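Local structure of probable glutathione S-transferase GSTU1 (Oryza sativa, 1OYJ) at residues 25-30 against 204-209; 35-40 against 44-49; 167-172 against 195-200. The protein conjugates reduced glutathione to a wide range of exogenous and endogenous hydrophobic electrophiles, as a plant tau-class glutathione transferase. One frame throughout, in Å; residues are numbered along the deposited sequence.

Interaction 1: residues 25-30 against 204-209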
ATOM      1  N   MET A  25      -7.447  -8.377 -15.660  1.00 20.13           N
ATOM      2  CA  MET A  25      -8.482  -9.280 -16.099  1.00 20.97           C
ATOM      3  C   MET A  25      -8.312  -9.699 -17.558  1.00 21.28           C
ATOM      4  O   MET A  25      -8.384 -10.885 -17.877  1.00 23.27           O
ATOM      5  CB  MET A  25      -9.872  -8.656 -15.819  1.00 19.98           C
ATOM      6  CG  MET A  25     -10.187  -8.733 -14.334  1.00 22.87           C
ATOM      7  SD  MET A  25     -11.822  -8.187 -13.831  1.00 24.75           S
ATOM      8  CE  MET A  25     -11.784  -6.390 -14.058  1.00 23.84           C
ATOM      9  N   ALA A  26      -8.049  -8.751 -18.450  1.00 22.54           N
ATOM     10  CA  ALA A  26      -7.759  -9.104 -19.817  1.00 22.60           C
ATOM     11  C   ALA A  26      -6.624 -10.096 -19.904  1.00 22.46           C
ATOM     12  O   ALA A  26      -6.707 -11.109 -20.654  1.00 24.23           O
ATOM     13  CB  ALA A  26      -7.450  -7.884 -20.631  1.00 22.01           C
ATOM     14  N   GLU A  27      -5.558  -9.837 -19.198  1.00 23.00           N
ATOM     15  CA  GLU A  27      -4.369 -10.747 -19.210  1.00 21.64           C
ATOM     16  C   GLU A  27      -4.741 -12.131 -18.784  1.00 22.44           C
ATOM     17  O   GLU A  27      -4.133 -13.107 -19.246  1.00 19.48           O
ATOM     18  CB  GLU A  27      -3.223 -10.271 -18.311  1.00 22.70           C
ATOM     19  CG  GLU A  27      -2.369  -9.156 -18.889  1.00 22.35           C
ATOM     20  CD  GLU A  27      -1.618  -9.615 -20.100  1.00 29.89           C
ATOM     21  OE1 GLU A  27      -0.729 -10.464 -19.980  1.00 28.94           O
ATOM     22  OE2 GLU A  27      -1.934  -9.120 -21.162  1.00 29.49           O
ATOM     23  N   LYS A  28      -5.708 -12.194 -17.869  1.00 21.35           N
ATOM     24  CA  LYS A  28      -6.124 -13.422 -17.286  1.00 23.79           C
ATOM     25  C   LYS A  28      -7.267 -14.164 -18.011  1.00 23.16           C
ATOM     26  O   LYS A  28      -7.663 -15.216 -17.597  1.00 22.42           O
ATOM     27  CB  LYS A  28      -6.490 -13.178 -15.804  1.00 23.92           C
ATOM     28  CG  LYS A  28      -5.265 -12.908 -14.903  1.00 21.95           C
ATOM     29  CD  LYS A  28      -5.631 -12.457 -13.489  1.00 25.26           C
ATOM     30  CE  LYS A  28      -4.375 -12.568 -12.565  1.00 24.53           C
ATOM     31  NZ  LYS A  28      -4.120 -13.951 -12.041  1.00 25.31           N
ATOM     32  N   GLY A  29      -7.796 -13.574 -19.051  1.00 23.63           N
ATOM     33  CA  GLY A  29      -8.948 -14.144 -19.747  1.00 22.25           C
ATOM     34  C   GLY A  29     -10.227 -13.986 -18.953  1.00 22.27           C
ATOM     35  O   GLY A  29     -11.182 -14.706 -19.193  1.00 21.55           O
ATOM     36  N   LEU A  30     -10.286 -13.076 -17.997  1.00 20.33           N
ATOM     37  CA  LEU A  30     -11.482 -12.974 -17.214  1.00 21.25           C
ATOM     38  C   LEU A  30     -12.405 -11.857 -17.757  1.00 21.60           C
ATOM     39  O   LEU A  30     -11.999 -10.712 -17.773  1.00 20.71           O
ATOM     40  CB  LEU A  30     -11.102 -12.654 -15.756  1.00 20.67           C
ATOM     41  CG  LEU A  30     -10.245 -13.646 -14.974  1.00 25.62           C
ATOM     42  CD1 LEU A  30      -9.806 -13.033 -13.656  1.00 28.20           C
ATOM     43  CD2 LEU A  30     -11.136 -14.824 -14.658  1.00 25.92           C
ATOM     44  N   ILE A 204       0.969  -4.782 -26.478  1.00 20.45           N
ATOM     45  CA  ILE A 204       0.318  -5.906 -25.893  1.00 20.12           C
ATOM     46  C   ILE A 204      -1.215  -5.670 -25.918  1.00 19.97           C
ATOM     47  O   ILE A 204      -1.681  -4.577 -25.584  1.00 18.50           O
ATOM     48  CB  ILE A 204       0.882  -6.098 -24.507  1.00 19.46           C
ATOM     49  CG1 ILE A 204       2.337  -6.564 -24.603  1.00 21.84           C
ATOM     50  CG2 ILE A 204       0.084  -7.131 -23.779  1.00 19.63           C
ATOM     51  CD1 ILE A 204       2.993  -6.691 -23.173  1.00 21.10           C
ATOM     52  N   ASP A 205      -1.975  -6.695 -26.324  1.00 20.25           N
ATOM     53  CA  ASP A 205      -3.437  -6.559 -26.567  1.00 21.30           C
ATOM     54  C   ASP A 205      -4.212  -6.010 -25.350  1.00 19.51           C
ATOM     55  O   ASP A 205      -5.074  -5.166 -25.504  1.00 18.64           O
ATOM     56  CB  ASP A 205      -4.090  -7.867 -26.971  1.00 22.35           C
ATOM     57  CG  ASP A 205      -3.685  -8.339 -28.392  1.00 27.01           C
ATOM     58  OD1 ASP A 205      -3.991  -9.496 -28.667  1.00 39.83           O
ATOM     59  OD2 ASP A 205      -3.038  -7.697 -29.261  1.00 32.57           O
ATOM     60  N   SER A 206      -3.924  -6.508 -24.168  1.00 17.87           N
ATOM     61  CA  SER A 206      -4.619  -6.014 -23.000  1.00 21.09           C
ATOM     62  C   SER A 206      -4.425  -4.505 -22.848  1.00 18.71           C
ATOM     63  O   SER A 206      -5.350  -3.773 -22.430  1.00 21.35           O
ATOM     64  CB  SER A 206      -4.147  -6.749 -21.726  1.00 20.81           C
ATOM     65  OG  SER A 206      -2.749  -6.575 -21.493  1.00 26.98           O
ATOM     66  N   VAL A 207      -3.231  -4.024 -23.154  1.00 18.90           N
ATOM     67  CA  VAL A 207      -2.876  -2.637 -22.947  1.00 17.62           C
ATOM     68  C   VAL A 207      -3.493  -1.798 -24.055  1.00 18.27           C
ATOM     69  O   VAL A 207      -3.960  -0.702 -23.810  1.00 20.77           O
ATOM     70  CB  VAL A 207      -1.289  -2.478 -22.892  1.00 18.19           C
ATOM     71  CG1 VAL A 207      -0.954  -1.066 -22.815  1.00 14.87           C
ATOM     72  CG2 VAL A 207      -0.711  -3.192 -21.658  1.00 16.65           C
ATOM     73  N   VAL A 208      -3.408  -2.256 -25.296  1.00 17.75           N
ATOM     74  CA  VAL A 208      -4.040  -1.596 -26.442  1.00 18.87           C
ATOM     75  C   VAL A 208      -5.541  -1.425 -26.167  1.00 19.22           C
ATOM     76  O   VAL A 208      -6.107  -0.385 -26.357  1.00 17.60           O
ATOM     77  CB  VAL A 208      -3.859  -2.450 -27.734  1.00 20.97           C
ATOM     78  CG1 VAL A 208      -4.639  -1.908 -28.952  1.00 21.65           C
ATOM     79  CG2 VAL A 208      -2.384  -2.608 -28.095  1.00 22.00           C
ATOM     80  N   LYS A 209      -6.161  -2.475 -25.665  1.00 18.24           N
ATOM     81  CA  LYS A 209      -7.559  -2.403 -25.385  1.00 20.87           C
ATOM     82  C   LYS A 209      -7.960  -1.375 -24.339  1.00 19.97           C
ATOM     83  O   LYS A 209      -8.922  -0.635 -24.486  1.00 20.07           O
ATOM     84  CB  LYS A 209      -8.017  -3.771 -24.931  1.00 21.73           C
ATOM     85  CG  LYS A 209      -9.472  -3.771 -24.534  1.00 24.60           C
ATOM     86  CD  LYS A 209     -10.008  -5.160 -24.667  1.00 28.63           C
ATOM     87  CE  LYS A 209     -11.433  -5.194 -25.196  1.00 35.49           C
ATOM     88  NZ  LYS A 209     -11.556  -5.348 -26.649  1.00 24.21           N
TER
HETATM   89  O   HOH W   1      -2.938  -8.974 -24.165  1.00 43.70           O
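E27, in the last turn of helix 16-28, reaches S206 in the first turn of helix 205-210, and its side chain carries the polar part of the contact. Its CB points neither at the partner nor from it. CG stands beside the backbone N (chi1 -78°), and a bend at chi2 (-65°) swings the chain across to the other helix. CG passes 3.7 Å from S206 OG and CD 3.5 Å from it, before OE2 arrives. There S206 OG donates to E27 OE2 at 2.7 Å, on the anti side of the carboxylate and 28° out of its plane. A water 3.2 Å from E27 OE2 gives this oxygen a second hydrogen and in turn accepts from S206 N at 2.7 Å. One carboxylate oxygen is thus linked directly to the hydroxyl and, through the water, to the N-H of S206, and the helix N terminus would probably stabilise its negative charge. I204, the N-cap residue, touches E27 OE2 with its methyl CG2 at 3.9 Å.

Beside this polar link the backbones come close: A26 and S206 have their CA atoms 5.4 Å apart, and their CB atoms touch. The small side chains permit that approach. The arrangement is a helix-to-helix contact across the interface between the thioredoxin-like N-terminal domain and the all-helical C-terminal domain of the GST fold.

Interaction 2: residues 35-40 against 44-49. With GSH (glutathione), chain N.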
ATOM      1  N   ARG A  35     -18.869  -0.851 -15.587  1.00 21.51           N
ATOM      2  CA  ARG A  35     -19.859   0.186 -15.366  1.00 23.06           C
ATOM      3  C   ARG A  35     -19.197   1.516 -15.155  1.00 23.81           C
ATOM      4  O   ARG A  35     -18.383   1.647 -14.245  1.00 24.64           O
ATOM      5  CB  ARG A  35     -20.726  -0.147 -14.163  1.00 24.53           C
ATOM      6  CG  ARG A  35     -21.399  -1.503 -14.260  1.00 27.52           C
ATOM      7  CD  ARG A  35     -22.545  -1.658 -13.322  1.00 28.19           C
ATOM      8  NE  ARG A  35     -23.186  -2.958 -13.445  1.00 30.84           N
ATOM      9  CZ  ARG A  35     -23.837  -3.556 -12.462  1.00 30.42           C
ATOM     10  NH1 ARG A  35     -24.375  -4.750 -12.629  1.00 31.19           N
ATOM     11  NH2 ARG A  35     -23.925  -2.965 -11.286  1.00 29.20           N
ATOM     12  N   GLU A  36     -19.496   2.493 -16.016  1.00 22.58           N
ATOM     13  CA  GLU A  36     -18.933   3.822 -15.934  1.00 22.96           C
ATOM     14  C   GLU A  36     -19.563   4.648 -14.801  1.00 25.26           C
ATOM     15  O   GLU A  36     -20.772   4.942 -14.818  1.00 23.31           O
ATOM     16  CB  GLU A  36     -19.141   4.559 -17.256  1.00 23.38           C
ATOM     17  CG  GLU A  36     -18.506   5.938 -17.294  1.00 22.47           C
ATOM     18  CD  GLU A  36     -16.975   5.880 -17.467  1.00 24.22           C
ATOM     19  OE1 GLU A  36     -16.492   4.957 -18.077  1.00 21.86           O
ATOM     20  OE2 GLU A  36     -16.288   6.775 -16.980  1.00 26.18           O
ATOM     21  N   GLU A  37     -18.781   5.139 -13.876  1.00 23.32           N
ATOM     22  CA  GLU A  37     -19.370   5.978 -12.849  1.00 24.65           C
ATOM     23  C   GLU A  37     -19.167   7.455 -13.099  1.00 25.30           C
ATOM     24  O   GLU A  37     -18.114   7.847 -13.483  1.00 24.34           O
ATOM     25  CB  GLU A  37     -18.724   5.682 -11.494  1.00 25.36           C
ATOM     26  CG  GLU A  37     -19.112   4.341 -10.906  1.00 24.34           C
ATOM     27  CD  GLU A  37     -20.425   4.420 -10.133  1.00 27.77           C
ATOM     28  OE1 GLU A  37     -20.812   5.539  -9.726  1.00 25.72           O
ATOM     29  OE2 GLU A  37     -21.004   3.350  -9.870  1.00 25.41           O
ATOM     30  N   ASP A  38     -20.137   8.284 -12.705  1.00 24.41           N
ATOM     31  CA  ASP A  38     -19.965   9.731 -12.758  1.00 25.17           C
ATOM     32  C   ASP A  38     -19.458  10.149 -11.402  1.00 25.17           C
ATOM     33  O   ASP A  38     -20.216  10.192 -10.390  1.00 24.88           O
ATOM     34  CB  ASP A  38     -21.328  10.420 -13.070  1.00 25.85           C
ATOM     35  CG  ASP A  38     -21.279  11.957 -12.959  1.00 29.94           C
ATOM     36  OD1 ASP A  38     -20.240  12.537 -12.552  1.00 27.83           O
ATOM     37  OD2 ASP A  38     -22.298  12.657 -13.243  1.00 35.31           O
ATOM     38  N   LEU A  39     -18.204  10.537 -11.310  1.00 25.54           N
ATOM     39  CA  LEU A  39     -17.643  10.788  -9.977  1.00 26.23           C
ATOM     40  C   LEU A  39     -18.250  11.986  -9.226  1.00 27.38           C
ATOM     41  O   LEU A  39     -18.160  12.040  -7.957  1.00 25.42           O
ATOM     42  CB  LEU A  39     -16.141  10.837 -10.016  1.00 27.13           C
ATOM     43  CG  LEU A  39     -15.534   9.486 -10.404  1.00 27.17           C
ATOM     44  CD1 LEU A  39     -14.000   9.608 -10.362  1.00 29.54           C
ATOM     45  CD2 LEU A  39     -15.887   8.295  -9.508  1.00 23.80           C
ATOM     46  N   GLY A  40     -18.933  12.857  -9.978  1.00 26.52           N
ATOM     47  CA  GLY A  40     -19.664  13.988  -9.446  1.00 27.99           C
ATOM     48  C   GLY A  40     -21.070  13.550  -9.057  1.00 28.19           C
ATOM     49  O   GLY A  40     -21.816  14.305  -8.412  1.00 30.23           O
ATOM     50  N   ASP A  44     -25.467   4.851  -5.884  1.00 23.57           N
ATOM     51  CA  ASP A  44     -25.698   4.207  -4.591  1.00 25.70           C
ATOM     52  C   ASP A  44     -24.804   2.926  -4.443  1.00 25.41           C
ATOM     53  O   ASP A  44     -24.265   2.658  -3.399  1.00 26.17           O
ATOM     54  CB  ASP A  44     -27.218   3.950  -4.426  1.00 25.88           C
ATOM     55  CG  ASP A  44     -27.561   3.305  -3.115  1.00 30.02           C
ATOM     56  OD1 ASP A  44     -27.062   3.742  -2.045  1.00 29.29           O
ATOM     57  OD2 ASP A  44     -28.356   2.352  -3.049  1.00 38.58           O
ATOM     58  N   LEU A  45     -24.613   2.162  -5.504  1.00 26.09           N
ATOM     59  CA  LEU A  45     -23.860   0.903  -5.425  1.00 25.80           C
ATOM     60  C   LEU A  45     -22.362   1.191  -5.117  1.00 24.76           C
ATOM     61  O   LEU A  45     -21.792   0.628  -4.240  1.00 25.35           O
ATOM     62  CB  LEU A  45     -24.085   0.055  -6.699  1.00 26.28           C
ATOM     63  CG  LEU A  45     -23.236  -1.210  -6.861  1.00 28.02           C
ATOM     64  CD1 LEU A  45     -23.671  -2.275  -5.927  1.00 30.85           C
ATOM     65  CD2 LEU A  45     -23.204  -1.708  -8.328  1.00 27.90           C
ATOM     66  N   LEU A  46     -21.759   2.159  -5.787  1.00 22.95           N
ATOM     67  CA  LEU A  46     -20.422   2.472  -5.455  1.00 21.77           C
ATOM     68  C   LEU A  46     -20.310   2.930  -3.966  1.00 21.74           C
ATOM     69  O   LEU A  46     -19.470   2.457  -3.186  1.00 19.67           O
ATOM     70  CB  LEU A  46     -19.903   3.526  -6.427  1.00 21.99           C
ATOM     71  CG  LEU A  46     -18.649   4.280  -6.051  1.00 20.48           C
ATOM     72  CD1 LEU A  46     -17.514   3.382  -5.961  1.00 25.06           C
ATOM     73  CD2 LEU A  46     -18.383   5.377  -7.021  1.00 24.48           C
ATOM     74  N   LEU A  47     -21.196   3.827  -3.555  1.00 21.51           N
ATOM     75  CA  LEU A  47     -21.121   4.335  -2.202  1.00 22.46           C
ATOM     76  C   LEU A  47     -21.308   3.248  -1.178  1.00 22.75           C
ATOM     77  O   LEU A  47     -20.693   3.327  -0.073  1.00 22.08           O
ATOM     78  CB  LEU A  47     -22.152   5.425  -1.987  1.00 22.19           C
ATOM     79  CG  LEU A  47     -21.849   6.653  -2.826  1.00 24.08           C
ATOM     80  CD1 LEU A  47     -23.038   7.617  -2.629  1.00 28.04           C
ATOM     81  CD2 LEU A  47     -20.572   7.278  -2.440  1.00 24.25           C
ATOM     82  N   ARG A  48     -22.136   2.254  -1.500  1.00 22.46           N
ATOM     83  CA  ARG A  48     -22.286   1.107  -0.591  1.00 25.02           C
ATOM     84  C   ARG A  48     -21.177   0.116  -0.596  1.00 26.47           C
ATOM     85  O   ARG A  48     -20.957  -0.536   0.433  1.00 25.23           O
ATOM     86  CB  ARG A  48     -23.484   0.220  -0.944  1.00 27.14           C
ATOM     87  CG  ARG A  48     -24.811   0.768  -0.491  1.00 30.27           C
ATOM     88  CD  ARG A  48     -26.048  -0.200  -0.694  1.00 36.52           C
ATOM     89  NE  ARG A  48     -26.421  -0.466  -2.098  1.00 39.26           N
ATOM     90  CZ  ARG A  48     -26.230  -1.636  -2.741  1.00 39.51           C
ATOM     91  NH1 ARG A  48     -25.665  -2.676  -2.107  1.00 38.70           N
ATOM     92  NH2 ARG A  48     -26.624  -1.767  -4.013  1.00 36.55           N
ATOM     93  N   SER A  49     -20.575  -0.083  -1.778  1.00 25.22           N
ATOM     94  CA  SER A  49     -19.562  -1.111  -2.025  1.00 25.15           C
ATOM     95  C   SER A  49     -18.238  -0.686  -1.514  1.00 24.41           C
ATOM     96  O   SER A  49     -17.539  -1.530  -1.053  1.00 23.87           O
ATOM     97  CB  SER A  49     -19.443  -1.422  -3.535  1.00 24.80           C
ATOM     98  OG  SER A  49     -20.680  -1.868  -4.067  1.00 25.95           O
TER
HETATM   99  N1  GSH N 799      -5.808   4.110  -3.876  1.00 31.36           N
HETATM  100  CA1 GSH N 799      -6.636   4.087  -5.038  1.00 32.32           C
HETATM  101  C1  GSH N 799      -6.664   2.866  -5.877  1.00 32.54           C
HETATM  102  O11 GSH N 799      -7.589   2.325  -6.445  1.00 33.23           O
HETATM  103  O12 GSH N 799      -5.559   2.388  -6.017  1.00 29.24           O
HETATM  104  CB1 GSH N 799      -7.158   5.370  -5.647  1.00 34.07           C
HETATM  105  CG1 GSH N 799      -8.244   5.242  -6.723  1.00 32.76           C
HETATM  106  CD1 GSH N 799      -8.704   6.640  -7.123  1.00 33.05           C
HETATM  107  OE1 GSH N 799      -7.955   7.575  -6.901  1.00 35.50           O
HETATM  108  N2  GSH N 799      -9.876   6.798  -7.741  1.00 31.82           N
HETATM  109  CA2 GSH N 799     -10.353   8.100  -8.133  1.00 32.35           C
HETATM  110  C2  GSH N 799     -11.669   8.291  -7.360  1.00 35.16           C
HETATM  111  O2  GSH N 799     -12.490   7.405  -7.475  1.00 29.22           O
HETATM  112  CB2 GSH N 799     -10.577   8.073  -9.645  1.00 35.08           C
HETATM  113  SG2 GSH N 799      -8.979   8.050 -10.549  1.00 43.40           S
HETATM  114  N3  GSH N 799     -11.844   9.239  -6.438  1.00 47.99           N
HETATM  115  CA3 GSH N 799     -13.200   9.833  -6.561  1.00 49.71           C
HETATM  116  C3  GSH N 799     -13.465  11.335  -6.467  1.00 54.95           C
HETATM  117  O31 GSH N 799     -14.447  11.793  -5.798  1.00 51.84           O
HETATM  118  O32 GSH N 799     -12.757  12.111  -7.091  1.00 56.10           O
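This is a local van der Waals contact of leucine side chains with the charged ends of R35 and E37, in the thioredoxin-like N-terminal domain, where the end of edge strand 33-36 and the chain just after it pack against the short helix 44-49; no hydrogen bond joins the two segments. Two leucines on neighbouring positions of the helix do the touching. L46 passes obliquely across the E37 carboxylate: its CB is 3.6 Å from E37 OE2 and its CD2 is 3.6 Å from E37 OE1, so the two oxygens meet different parts of one side chain. E37 reaches this place because its chain bends at chi2 (-85°). The carboxylate is not left to apolar company, since OE2 is also hydrogen-bonded to the hydroxyl of S43, just ahead of the helix, and S43 OG accepts from L46 N as well. L45 meets R35 in another way. The arginine is extended from CG to NE, and the two side chains cross at about a right angle, with L45 CD2 at the guanidinium edge, 3.3 Å from R35 NH2, a close approach for a methyl group. R35 NE has its charge partner in E33, farther back on the strand.

L46 also packs on L10 of the central strand 7-11 and on I56, a glutathione-binding residue, which brings the contact to the border of the ligand site. L39 belongs to that pocket, with CD1 3.8 Å from the glutathione cysteinyl CB2, while K42, between the segments, binds the ligand through NZ. Ahead of K42, residues 38-40 form an Asx turn: G40 N donates to D38 OD1 at 2.9 Å, from above the carboxylate plane. Within the helix, L45 O accepts from S49 N and, at 2.7 Å, from S49 OG, which lies 47° out of the carbonyl plane.

Interaction 3: residues 167-172 against 195-200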
ATOM      1  N   VAL A 167       1.925  -4.070 -14.596  1.00 15.54           N
ATOM      2  CA  VAL A 167       0.533  -3.697 -14.571  1.00 17.35           C
ATOM      3  C   VAL A 167       0.269  -2.485 -13.745  1.00 16.11           C
ATOM      4  O   VAL A 167      -0.485  -1.585 -14.161  1.00 16.64           O
ATOM      5  CB  VAL A 167      -0.355  -4.906 -14.277  1.00 14.48           C
ATOM      6  CG1 VAL A 167      -1.829  -4.466 -14.238  1.00 17.25           C
ATOM      7  CG2 VAL A 167      -0.240  -5.927 -15.386  1.00 18.30           C
ATOM      8  N   ALA A 168       0.873  -2.374 -12.579  1.00 17.03           N
ATOM      9  CA  ALA A 168       0.684  -1.178 -11.757  1.00 18.14           C
ATOM     10  C   ALA A 168       1.130   0.113 -12.456  1.00 18.90           C
ATOM     11  O   ALA A 168       0.538   1.153 -12.245  1.00 16.25           O
ATOM     12  CB  ALA A 168       1.424  -1.313 -10.477  1.00 20.68           C
ATOM     13  N   LEU A 169       2.216   0.047 -13.230  1.00 15.27           N
ATOM     14  CA  LEU A 169       2.805   1.277 -13.766  1.00 15.64           C
ATOM     15  C   LEU A 169       2.247   1.599 -15.177  1.00 15.36           C
ATOM     16  O   LEU A 169       2.152   2.760 -15.581  1.00 15.88           O
ATOM     17  CB  LEU A 169       4.330   1.056 -13.940  1.00 15.77           C
ATOM     18  CG  LEU A 169       5.125   2.264 -14.483  1.00 16.09           C
ATOM     19  CD1 LEU A 169       4.877   3.521 -13.711  1.00 15.90           C
ATOM     20  CD2 LEU A 169       6.605   1.957 -14.494  1.00 15.92           C
ATOM     21  N   VAL A 170       1.876   0.546 -15.924  1.00 15.63           N
ATOM     22  CA  VAL A 170       1.605   0.786 -17.386  1.00 17.11           C
ATOM     23  C   VAL A 170       0.540   1.809 -17.730  1.00 16.35           C
ATOM     24  O   VAL A 170       0.723   2.544 -18.680  1.00 17.14           O
ATOM     25  CB  VAL A 170       1.435  -0.476 -18.168  1.00 16.07           C
ATOM     26  CG1 VAL A 170       0.199  -1.166 -17.854  1.00 17.29           C
ATOM     27  CG2 VAL A 170       1.633  -0.253 -19.693  1.00 16.91           C
ATOM     28  N   PRO A 171      -0.538   1.927 -16.954  1.00 16.61           N
ATOM     29  CA  PRO A 171      -1.502   2.978 -17.283  1.00 17.49           C
ATOM     30  C   PRO A 171      -0.927   4.387 -17.289  1.00 17.77           C
ATOM     31  O   PRO A 171      -1.341   5.231 -18.090  1.00 17.75           O
ATOM     32  CB  PRO A 171      -2.621   2.799 -16.268  1.00 19.34           C
ATOM     33  CG  PRO A 171      -2.461   1.318 -15.807  1.00 18.49           C
ATOM     34  CD  PRO A 171      -0.982   1.100 -15.813  1.00 16.32           C
ATOM     35  N   PHE A 172       0.093   4.629 -16.495  1.00 16.73           N
ATOM     36  CA  PHE A 172       0.657   5.929 -16.474  1.00 18.29           C
ATOM     37  C   PHE A 172       1.472   6.239 -17.733  1.00 18.79           C
ATOM     38  O   PHE A 172       1.745   7.408 -18.003  1.00 18.46           O
ATOM     39  CB  PHE A 172       1.485   6.124 -15.179  1.00 19.39           C
ATOM     40  CG  PHE A 172       0.661   6.099 -13.947  1.00 19.92           C
ATOM     41  CD1 PHE A 172       0.542   4.944 -13.157  1.00 19.94           C
ATOM     42  CD2 PHE A 172      -0.058   7.206 -13.577  1.00 20.57           C
ATOM     43  CE1 PHE A 172      -0.273   5.006 -12.039  1.00 20.88           C
ATOM     44  CE2 PHE A 172      -0.840   7.190 -12.500  1.00 16.42           C
ATOM     45  CZ  PHE A 172      -0.952   6.118 -11.739  1.00 18.26           C
ATOM     46  N   ALA A 195      11.104   4.424 -21.638  1.00 18.91           N
ATOM     47  CA  ALA A 195      10.354   4.720 -22.835  1.00 20.31           C
ATOM     48  C   ALA A 195      10.193   3.481 -23.757  1.00 19.21           C
ATOM     49  O   ALA A 195       9.136   3.264 -24.296  1.00 18.45           O
ATOM     50  CB  ALA A 195      11.027   5.892 -23.603  1.00 20.46           C
ATOM     51  N   ALA A 196      11.259   2.676 -23.856  1.00 17.89           N
ATOM     52  CA  ALA A 196      11.272   1.469 -24.649  1.00 17.56           C
ATOM     53  C   ALA A 196      10.334   0.469 -24.004  1.00 17.73           C
ATOM     54  O   ALA A 196       9.558  -0.174 -24.706  1.00 16.11           O
ATOM     55  CB  ALA A 196      12.711   0.875 -24.688  1.00 16.89           C
ATOM     56  N   TRP A 197      10.399   0.392 -22.672  1.00 15.43           N
ATOM     57  CA  TRP A 197       9.454  -0.470 -21.945  1.00 17.39           C
ATOM     58  C   TRP A 197       7.986  -0.029 -22.228  1.00 15.81           C
ATOM     59  O   TRP A 197       7.110  -0.894 -22.516  1.00 15.56           O
ATOM     60  CB  TRP A 197       9.738  -0.501 -20.438  1.00 16.96           C
ATOM     61  CG  TRP A 197       8.682  -1.119 -19.609  1.00 17.81           C
ATOM     62  CD1 TRP A 197       8.538  -2.422 -19.269  1.00 18.85           C
ATOM     63  CD2 TRP A 197       7.625  -0.432 -18.985  1.00 16.10           C
ATOM     64  NE1 TRP A 197       7.406  -2.574 -18.509  1.00 18.17           N
ATOM     65  CE2 TRP A 197       6.876  -1.355 -18.277  1.00 16.04           C
ATOM     66  CE3 TRP A 197       7.304   0.905 -18.889  1.00 15.95           C
ATOM     67  CZ2 TRP A 197       5.740  -1.017 -17.583  1.00 19.33           C
ATOM     68  CZ3 TRP A 197       6.252   1.263 -18.162  1.00 19.70           C
ATOM     69  CH2 TRP A 197       5.457   0.302 -17.494  1.00 19.41           C
ATOM     70  N   ALA A 198       7.745   1.275 -22.208  1.00 16.36           N
ATOM     71  CA  ALA A 198       6.376   1.762 -22.468  1.00 17.89           C
ATOM     72  C   ALA A 198       5.947   1.372 -23.910  1.00 17.30           C
ATOM     73  O   ALA A 198       4.847   0.898 -24.149  1.00 15.92           O
ATOM     74  CB  ALA A 198       6.274   3.276 -22.231  1.00 17.71           C
ATOM     75  N   ARG A 199       6.881   1.430 -24.876  1.00 17.39           N
ATOM     76  CA  ARG A 199       6.517   1.079 -26.277  1.00 19.47           C
ATOM     77  C   ARG A 199       6.209  -0.435 -26.387  1.00 19.99           C
ATOM     78  O   ARG A 199       5.249  -0.860 -27.035  1.00 21.81           O
ATOM     79  CB  ARG A 199       7.630   1.460 -27.266  1.00 19.49           C
ATOM     80  CG  ARG A 199       7.733   2.909 -27.546  1.00 20.32           C
ATOM     81  CD  ARG A 199       8.707   3.271 -28.631  1.00 22.33           C
ATOM     82  NE  ARG A 199      10.059   2.735 -28.452  1.00 23.79           N
ATOM     83  CZ  ARG A 199      11.038   3.372 -27.824  1.00 20.75           C
ATOM     84  NH1 ARG A 199      10.823   4.529 -27.252  1.00 21.49           N
ATOM     85  NH2 ARG A 199      12.235   2.856 -27.768  1.00 23.45           N
ATOM     86  N   ARG A 200       7.018  -1.257 -25.729  1.00 20.38           N
ATOM     87  CA  ARG A 200       6.832  -2.734 -25.708  1.00 21.34           C
ATOM     88  C   ARG A 200       5.437  -3.075 -25.092  1.00 21.75           C
ATOM     89  O   ARG A 200       4.625  -3.743 -25.665  1.00 19.46           O
ATOM     90  CB  ARG A 200       7.950  -3.307 -24.824  1.00 21.75           C
ATOM     91  CG  ARG A 200       8.008  -4.811 -24.431  1.00 29.11           C
ATOM     92  CD  ARG A 200       9.456  -5.197 -23.767  1.00 36.94           C
ATOM     93  NE  ARG A 200      10.524  -4.349 -24.276  1.00 33.04           N
ATOM     94  CZ  ARG A 200      11.309  -3.508 -23.596  1.00 30.70           C
ATOM     95  NH1 ARG A 200      11.365  -3.438 -22.282  1.00 25.53           N
ATOM     96  NH2 ARG A 200      12.181  -2.773 -24.298  1.00 33.73           N
TER
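The apolar contacts all converge on W197, whose indole extends from helix 192-201 to meet L169 and V170 of segment 167-172. CG of the tryptophan is anti to the backbone N (chi1 168°), which carries the six-membered part of the ring system outward from its helix. The far corner, CH2, does most of the touching. W197 CH2 lies 3.6 Å from L169 CG, and L169 CD2 lies near the CH2-CZ3 side of the ring, 3.7 Å from W197 CZ3; the approach is oblique. V170 meets the same corner mainly through its backbone, with CA 3.9 Å from W197 CH2 and its CB a little farther, at 4.2 Å. Such an indole spans a gap that leaves the closest CA atoms, of V170 and A198, 7.0 Å apart.

Polar and aromatic partners fix the ring from outside the two segments. W197 NE1 donates to D166 OD1 on helix 164-169, so the indole is held to that helix by its N-H as well as by its hydrocarbon corner. F154 adds an edge-to-face ring contact and also touches L169.

No hydrogen bond runs directly between the segments, and all three touching residues are buried. A tryptophan reaching from one helix onto another in this way is part of the hydrophobic core of the all-helical C-terminal domain of glutathione transferases.

From the N terminus, the first contact opens on helix 16-28 and spans the longest loop, which interaction 1 closes only at helix 205-210. Interaction 2 follows soon afterwards and closes a short loop, three residues separating its two segments, within the N-terminal domain. Interaction 3 opens much later and joins helices 164-169 and 192-201 of the C-terminal domain. Both lie within the span of interaction 1, in series and without crossing. Interactions 1 and 3 touch where V207 CG1 meets V170 CG2 at 4.1 Å; interaction 2 stands apart, its centre about 28 Å from that of interaction 3. Of the three, only interaction 1 has its two segments in different domains.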